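PDB 5ZHF: D-alanyl-D-alanine carboxypeptidase from Enterococcus faecalis V583, which removes the C-terminal D-alanine from peptidoglycan-derived pentapeptides in a zinc-dependent reaction, which should contribute to vancomycin resistance. Local coordinates for residues I69-I73 against L142-V146; Y169-I174 against A202-H207. All blocks are in the same frame, centred on the assembly; numbering follows the deposited sequence.

Interaction 1: I69-I73 against L142-V146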
ATOM      1  N   ILE A  69     -12.118   3.303   0.297  1.00 18.02           N
ATOM      2  CA  ILE A  69     -10.972   4.066   0.794  1.00 19.07           C
ATOM      3  C   ILE A  69     -11.439   5.005   1.909  1.00 19.01           C
ATOM      4  O   ILE A  69     -12.605   5.387   1.951  1.00 19.39           O
ATOM      5  CB  ILE A  69     -10.304   4.893  -0.324  1.00 19.35           C
ATOM      6  CG1 ILE A  69     -11.334   5.801  -1.009  1.00 20.51           C
ATOM      7  CG2 ILE A  69      -9.593   3.969  -1.301  1.00 20.82           C
ATOM      8  CD1 ILE A  69     -10.726   6.943  -1.768  1.00 23.29           C
ATOM      9  N   ASP A  70     -10.514   5.382   2.783  1.00 19.45           N
ATOM     10  CA  ASP A  70     -10.755   6.469   3.747  1.00 20.24           C
ATOM     11  C   ASP A  70     -11.216   7.704   2.966  1.00 18.15           C
ATOM     12  O   ASP A  70     -10.545   8.163   2.053  1.00 18.85           O
ATOM     13  CB  ASP A  70      -9.470   6.706   4.551  1.00 20.58           C
ATOM     14  CG  ASP A  70      -9.639   7.706   5.684  1.00 22.04           C
ATOM     15  OD1 ASP A  70     -10.442   8.655   5.552  1.00 21.90           O
ATOM     16  OD2 ASP A  70      -8.965   7.506   6.705  1.00 24.38           O
ATOM     17  N   ILE A  71     -12.397   8.219   3.300  1.00 18.44           N
ATOM     18  CA  ILE A  71     -12.936   9.396   2.610  1.00 19.44           C
ATOM     19  C   ILE A  71     -11.909  10.561   2.561  1.00 18.76           C
ATOM     20  O   ILE A  71     -11.887  11.325   1.611  1.00 19.75           O
ATOM     21  CB  ILE A  71     -14.274   9.870   3.228  1.00 21.38           C
ATOM     22  CG1 ILE A  71     -14.971  10.951   2.380  1.00 25.72           C
ATOM     23  CG2 ILE A  71     -14.034  10.425   4.633  1.00 19.81           C
ATOM     24  CD1 ILE A  71     -15.405  10.573   0.981  1.00 30.40           C
ATOM     25  N   ARG A  72     -11.022  10.645   3.561  1.00 18.52           N
ATOM     26  CA  ARG A  72     -10.065  11.735   3.618  1.00 19.46           C
ATOM     27  C   ARG A  72      -9.050  11.744   2.480  1.00 19.79           C
ATOM     28  O   ARG A  72      -8.489  12.798   2.179  1.00 20.87           O
ATOM     29  CB  ARG A  72      -9.351  11.741   4.975  1.00 19.95           C
ATOM     30  CG  ARG A  72     -10.282  12.098   6.119  1.00 20.68           C
ATOM     31  CD  ARG A  72      -9.596  11.934   7.458  1.00 21.47           C
ATOM     32  NE  ARG A  72      -9.447  10.531   7.815  1.00 20.96           N
ATOM     33  CZ  ARG A  72      -9.053  10.070   9.003  1.00 21.98           C
ATOM     34  NH1 ARG A  72      -8.762  10.898  10.007  1.00 21.30           N
ATOM     35  NH2 ARG A  72      -8.962   8.768   9.203  1.00 22.25           N
ATOM     36  N   ILE A  73      -8.797  10.573   1.862  1.00 19.63           N
ATOM     37  CA  ILE A  73      -7.812  10.483   0.770  1.00 19.34           C
ATOM     38  C   ILE A  73      -8.479  10.562  -0.601  1.00 20.24           C
ATOM     39  O   ILE A  73      -7.787  10.681  -1.599  1.00 18.82           O
ATOM     40  CB  ILE A  73      -6.889   9.220   0.845  1.00 19.40           C
ATOM     41  CG1 ILE A  73      -7.573   7.960   0.277  1.00 19.02           C
ATOM     42  CG2 ILE A  73      -6.401   8.987   2.262  1.00 20.14           C
ATOM     43  CD1 ILE A  73      -6.690   6.723   0.340  1.00 19.35           C
ATOM     44  N   LEU A 142      -6.414   0.268   7.302  1.00 21.30           N
ATOM     45  CA  LEU A 142      -6.608   1.687   7.607  1.00 21.39           C
ATOM     46  C   LEU A 142      -7.538   2.390   6.657  1.00 21.08           C
ATOM     47  O   LEU A 142      -8.126   3.417   7.013  1.00 22.16           O
ATOM     48  CB  LEU A 142      -5.287   2.449   7.561  1.00 22.95           C
ATOM     49  CG  LEU A 142      -4.225   2.094   8.591  1.00 24.04           C
ATOM     50  CD1 LEU A 142      -2.863   2.649   8.181  1.00 25.21           C
ATOM     51  CD2 LEU A 142      -4.672   2.613   9.944  1.00 23.46           C
ATOM     52  N   GLY A 143      -7.609   1.921   5.406  1.00 20.87           N
ATOM     53  CA  GLY A 143      -8.228   2.706   4.343  1.00 19.33           C
ATOM     54  C   GLY A 143      -7.290   3.723   3.710  1.00 18.46           C
ATOM     55  O   GLY A 143      -7.715   4.483   2.833  1.00 18.35           O
ATOM     56  N   LEU A 144      -6.012   3.747   4.124  1.00 18.15           N
ATOM     57  CA  LEU A 144      -5.028   4.705   3.634  1.00 19.24           C
ATOM     58  C   LEU A 144      -4.121   4.131   2.558  1.00 18.67           C
ATOM     59  O   LEU A 144      -3.287   4.867   2.034  1.00 20.42           O
ATOM     60  CB  LEU A 144      -4.157   5.225   4.798  1.00 20.05           C
ATOM     61  CG  LEU A 144      -4.946   6.023   5.844  1.00 19.10           C
ATOM     62  CD1 LEU A 144      -4.010   6.559   6.916  1.00 20.35           C
ATOM     63  CD2 LEU A 144      -5.706   7.167   5.199  1.00 19.73           C
ATOM     64  N   ALA A 145      -4.298   2.841   2.233  1.00 18.46           N
ATOM     65  CA  ALA A 145      -3.459   2.186   1.230  1.00 18.30           C
ATOM     66  C   ALA A 145      -4.266   1.639   0.096  1.00 16.99           C
ATOM     67  O   ALA A 145      -5.386   1.119   0.280  1.00 17.55           O
ATOM     68  CB  ALA A 145      -2.635   1.059   1.845  1.00 18.96           C
ATOM     69  N   VAL A 146      -3.681   1.761  -1.082  1.00 16.99           N
ATOM     70  CA  VAL A 146      -4.263   1.207  -2.290  1.00 17.95           C
ATOM     71  C   VAL A 146      -3.213   0.410  -3.047  1.00 18.12           C
ATOM     72  O   VAL A 146      -2.076   0.839  -3.183  1.00 18.55           O
ATOM     73  CB  VAL A 146      -4.902   2.290  -3.196  1.00 18.92           C
ATOM     74  CG1 VAL A 146      -6.207   2.789  -2.598  1.00 19.08           C
ATOM     75  CG2 VAL A 146      -3.950   3.444  -3.466  1.00 18.97           C
TER
HETATM   76  O   HOH W   1      -7.528   5.788   8.043  1.00 22.90           O

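Interaction 2: Y169-I174 against A202-H207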
ATOM      1  N   TYR A 169       4.071  11.092  -5.049  1.00 19.18           N
ATOM      2  CA  TYR A 169       4.319  11.988  -3.898  1.00 20.15           C
ATOM      3  C   TYR A 169       3.681  13.357  -4.066  1.00 20.80           C
ATOM      4  O   TYR A 169       3.282  13.978  -3.096  1.00 20.76           O
ATOM      5  CB  TYR A 169       5.829  12.135  -3.626  1.00 21.53           C
ATOM      6  CG  TYR A 169       6.548  12.936  -4.673  1.00 21.88           C
ATOM      7  CD1 TYR A 169       7.035  12.330  -5.829  1.00 22.88           C
ATOM      8  CD2 TYR A 169       6.725  14.323  -4.530  1.00 23.91           C
ATOM      9  CE1 TYR A 169       7.684  13.067  -6.807  1.00 23.90           C
ATOM     10  CE2 TYR A 169       7.381  15.065  -5.499  1.00 24.53           C
ATOM     11  CZ  TYR A 169       7.854  14.439  -6.643  1.00 26.34           C
ATOM     12  OH  TYR A 169       8.511  15.159  -7.656  1.00 27.24           O
ATOM     13  N   ARG A 170       3.539  13.803  -5.310  1.00 20.07           N
ATOM     14  CA  ARG A 170       2.875  15.068  -5.604  1.00 21.10           C
ATOM     15  C   ARG A 170       1.397  15.105  -5.150  1.00 20.37           C
ATOM     16  O   ARG A 170       0.814  16.179  -5.003  1.00 20.52           O
ATOM     17  CB  ARG A 170       3.011  15.386  -7.110  1.00 22.47           C
ATOM     18  CG  ARG A 170       4.455  15.538  -7.576  1.00 24.75           C
ATOM     19  CD  ARG A 170       4.603  16.159  -8.962  1.00 26.89           C
ATOM     20  NE  ARG A 170       4.078  15.284 -10.014  1.00 28.47           N
ATOM     21  CZ  ARG A 170       2.950  15.461 -10.707  1.00 27.65           C
ATOM     22  NH1 ARG A 170       2.160  16.505 -10.488  1.00 29.30           N
ATOM     23  NH2 ARG A 170       2.602  14.575 -11.651  1.00 27.54           N
ATOM     24  N   PHE A 171       0.808  13.927  -4.921  1.00 17.56           N
ATOM     25  CA  PHE A 171      -0.577  13.749  -4.488  1.00 18.51           C
ATOM     26  C   PHE A 171      -0.690  13.157  -3.095  1.00 18.27           C
ATOM     27  O   PHE A 171      -1.787  12.819  -2.648  1.00 17.77           O
ATOM     28  CB  PHE A 171      -1.310  12.882  -5.509  1.00 18.08           C
ATOM     29  CG  PHE A 171      -1.116  13.372  -6.894  1.00 18.18           C
ATOM     30  CD1 PHE A 171      -1.885  14.413  -7.378  1.00 19.90           C
ATOM     31  CD2 PHE A 171      -0.113  12.849  -7.692  1.00 18.93           C
ATOM     32  CE1 PHE A 171      -1.667  14.927  -8.660  1.00 20.26           C
ATOM     33  CE2 PHE A 171       0.103  13.354  -8.965  1.00 19.66           C
ATOM     34  CZ  PHE A 171      -0.690  14.380  -9.452  1.00 19.53           C
ATOM     35  N   GLY A 172       0.438  13.087  -2.388  1.00 19.41           N
ATOM     36  CA  GLY A 172       0.447  12.652  -1.008  1.00 18.62           C
ATOM     37  C   GLY A 172       0.627  11.159  -0.791  1.00 18.01           C
ATOM     38  O   GLY A 172       0.434  10.684   0.312  1.00 18.13           O
ATOM     39  N   PHE A 173       0.954  10.400  -1.842  1.00 16.99           N
ATOM     40  CA  PHE A 173       1.131   8.966  -1.706  1.00 16.30           C
ATOM     41  C   PHE A 173       2.602   8.570  -1.866  1.00 16.78           C
ATOM     42  O   PHE A 173       3.317   9.132  -2.697  1.00 17.43           O
ATOM     43  CB  PHE A 173       0.317   8.216  -2.780  1.00 16.55           C
ATOM     44  CG  PHE A 173      -1.157   8.317  -2.614  1.00 15.62           C
ATOM     45  CD1 PHE A 173      -1.847   9.414  -3.098  1.00 17.01           C
ATOM     46  CD2 PHE A 173      -1.881   7.296  -1.996  1.00 17.39           C
ATOM     47  CE1 PHE A 173      -3.223   9.489  -2.960  1.00 17.09           C
ATOM     48  CE2 PHE A 173      -3.260   7.366  -1.844  1.00 16.86           C
ATOM     49  CZ  PHE A 173      -3.925   8.470  -2.338  1.00 16.96           C
ATOM     50  N   ILE A 174       3.034   7.588  -1.093  1.00 17.11           N
ATOM     51  CA  ILE A 174       4.385   7.043  -1.186  1.00 18.36           C
ATOM     52  C   ILE A 174       4.386   5.581  -1.611  1.00 18.32           C
ATOM     53  O   ILE A 174       3.448   4.805  -1.302  1.00 18.20           O
ATOM     54  CB  ILE A 174       5.186   7.208   0.130  1.00 19.87           C
ATOM     55  CG1 ILE A 174       4.499   6.481   1.309  1.00 19.75           C
ATOM     56  CG2 ILE A 174       5.337   8.681   0.438  1.00 20.44           C
ATOM     57  CD1 ILE A 174       5.237   6.594   2.641  1.00 19.90           C
ATOM     58  N   ALA A 202       5.037  13.171   2.051  1.00 21.43           N
ATOM     59  CA  ALA A 202       5.376  12.354   0.879  1.00 21.56           C
ATOM     60  C   ALA A 202       6.526  12.947   0.078  1.00 22.48           C
ATOM     61  O   ALA A 202       7.404  12.231  -0.389  1.00 22.84           O
ATOM     62  CB  ALA A 202       4.163  12.175  -0.027  1.00 21.46           C
ATOM     63  N   THR A 203       6.515  14.260  -0.049  1.00 21.74           N
ATOM     64  CA  THR A 203       7.511  14.956  -0.827  1.00 23.78           C
ATOM     65  C   THR A 203       8.879  14.850  -0.165  1.00 24.24           C
ATOM     66  O   THR A 203       9.876  14.619  -0.845  1.00 24.51           O
ATOM     67  CB  THR A 203       7.107  16.420  -1.044  1.00 24.52           C
ATOM     68  OG1 THR A 203       5.806  16.483  -1.669  1.00 26.10           O
ATOM     69  CG2 THR A 203       8.149  17.144  -1.893  1.00 24.75           C
ATOM     70  N   LYS A 204       8.919  14.998   1.160  1.00 25.38           N
ATOM     71  CA  LYS A 204      10.167  14.833   1.912  1.00 27.74           C
ATOM     72  C   LYS A 204      10.673  13.404   1.831  1.00 24.85           C
ATOM     73  O   LYS A 204      11.856  13.162   1.588  1.00 25.81           O
ATOM     74  CB  LYS A 204       9.980  15.237   3.379  1.00 30.43           C
ATOM     75  CG  LYS A 204       9.726  16.724   3.575  1.00 34.04           C
ATOM     76  CD  LYS A 204       9.499  17.096   5.040  1.00 37.61           C
ATOM     77  CE  LYS A 204       9.592  18.605   5.239  1.00 41.43           C
ATOM     78  NZ  LYS A 204       8.865  19.067   6.457  1.00 45.44           N
ATOM     79  N   ILE A 205       9.769  12.441   2.008  1.00 23.92           N
ATOM     80  CA  ILE A 205      10.140  11.023   1.919  1.00 24.48           C
ATOM     81  C   ILE A 205      10.746  10.706   0.546  1.00 24.59           C
ATOM     82  O   ILE A 205      11.765  10.008   0.438  1.00 26.63           O
ATOM     83  CB  ILE A 205       8.927  10.117   2.268  1.00 23.52           C
ATOM     84  CG1 ILE A 205       8.653  10.209   3.776  1.00 25.19           C
ATOM     85  CG2 ILE A 205       9.177   8.667   1.874  1.00 24.79           C
ATOM     86  CD1 ILE A 205       7.299   9.707   4.217  1.00 24.85           C
ATOM     87  N   TYR A 206      10.120  11.226  -0.496  1.00 24.96           N
ATOM     88  CA  TYR A 206      10.563  10.983  -1.847  1.00 27.44           C
ATOM     89  C   TYR A 206      11.932  11.611  -2.104  1.00 27.03           C
ATOM     90  O   TYR A 206      12.822  10.938  -2.595  1.00 27.21           O
ATOM     91  CB  TYR A 206       9.552  11.523  -2.844  1.00 27.84           C
ATOM     92  CG  TYR A 206      10.020  11.346  -4.268  1.00 29.04           C
ATOM     93  CD1 TYR A 206       9.872  10.123  -4.918  1.00 30.46           C
ATOM     94  CD2 TYR A 206      10.628  12.393  -4.960  1.00 31.76           C
ATOM     95  CE1 TYR A 206      10.302   9.955  -6.220  1.00 32.57           C
ATOM     96  CE2 TYR A 206      11.068  12.234  -6.269  1.00 32.92           C
ATOM     97  CZ  TYR A 206      10.893  11.014  -6.891  1.00 33.83           C
ATOM     98  OH  TYR A 206      11.324  10.824  -8.184  1.00 38.91           O
ATOM     99  N   HIS A 207      12.081  12.886  -1.770  1.00 30.06           N
ATOM    100  CA  HIS A 207      13.353  13.594  -2.009  1.00 32.16           C
ATOM    101  C   HIS A 207      14.521  13.012  -1.220  1.00 32.22           C
ATOM    102  O   HIS A 207      15.640  12.980  -1.718  1.00 31.87           O
ATOM    103  CB  HIS A 207      13.205  15.101  -1.770  1.00 33.32           C
ATOM    104  CG  HIS A 207      12.446  15.810  -2.857  1.00 36.60           C
ATOM    105  ND1 HIS A 207      12.711  15.618  -4.200  1.00 39.93           N
ATOM    106  CD2 HIS A 207      11.435  16.711  -2.803  1.00 38.14           C
ATOM    107  CE1 HIS A 207      11.888  16.360  -4.923  1.00 40.53           C
ATOM    108  NE2 HIS A 207      11.106  17.036  -4.100  1.00 40.20           N
TER

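Interaction 1: I69-I73 against L142-V146
D70 and G143 join two chain segments through a single backbone hydrogen bond, at a buried junction where the end of the hairpin strand 68-70 meets the turn leading into strand 145-150 of the main sheet. D70 N lies 2.9 Å from G143 O, and the N-H points almost straight at the oxygen (165°), though it is tilted out of the carbonyl plane. G143 sits in the left-handed region (phi 84°), and a side chain there would jam against the carbonyl of L142 and press on D70 N, so glycine suits the turn. Apolar branches close in around this bond. I69 CG2 meets V146 CG1 at 3.8 Å, I73 CG2 meets L144 CD2 at 3.5 Å, and I73 CD1 rests against G143 O. L144 CD2 also lies alongside the carboxylate of D70. That carboxylate swings anti to the D70 backbone nitrogen (chi1 -174°) and turns back to its own chain. D70 OD1 accepts R72 N at 2.9 Å, an Asx turn that starts the 3-10 segment, as well as R72 NE at 3.1 Å. R72 NH2 reaches the syn lone pair of D70 OD2 at 2.8 Å, giving a side-on, two-nitrogen salt bridge. A water donates to D70 OD2 at 2.6 Å and also to L142 O, carrying the grip across to the other segment. An aspartate is short enough to serve both turn and bridge. With this many donors fixing its rotation, the carboxylate is probably ionised despite its burial, its charge balanced by the guanidinium, with the water as a further donor.

Interaction 2: Y169-I174 against A202-H207
A202 O accepts the helical N-H of Y206, with A202 O and Y206 N 2.9 Å apart, while Y169 CB rests against the same oxygen. Here the 3-10 turn before edge strand 173-175 packs on helix 199-208, centred on an offset stack of Y169 and Y206 whose planes differ by 10° and whose centroids are 4.1 Å apart. The rings slide past each other, so that Y206 CG lies over the rim of Y169 at CD1, 3.5 Å away. A chi1 of 177° swings the Y206 ring away from its backbone nitrogen and lays it along Y169, and H207 completes the aromatic cluster obliquely. On the other face of the Y169 ring lies R170 CG, so the ring is held flat between an aromatic and an aliphatic neighbour. Deeper in, A202 has a methyl small enough to let the turn come close, and its CB lies 3.8 Å from G172 C. G172 adopts left-handed backbone angles at the turn's exit, where a CB would be jammed against the carbonyl O of F171, so glycine fits. I174 CG2 touches A202 CB at 3.7 Å, and I174 CD1 crosses to I205 CD1. T203 OG1, hydrogen-bonded to I199 O, lies in the plane of the Y169 ring at its edge, 3.7 Å from Y169 CD2.

From the N terminus, the chain first makes the hairpin of strands 60-62 and 68-70, then runs through helices 74-86, 100-116 and 121-128 and strand 91-95 before interaction 1 closes this 68-residue loop. The zinc ligand H140 lies just inside that loop and D147 just beyond it. Interaction 2 opens later and closes a shorter loop of 27 residues, which holds the third ligand, H193, and the inferred catalytic E190. The two loops follow in series, neither nested nor crossed. Interaction 1 joins the hairpin to strand 145-150, and interaction 2 joins edge strand 173-175 to helix 199-208. Strand 193-196 runs between those two strands, and I73 CD1 packs on F173 CE2 at 4.1 Å.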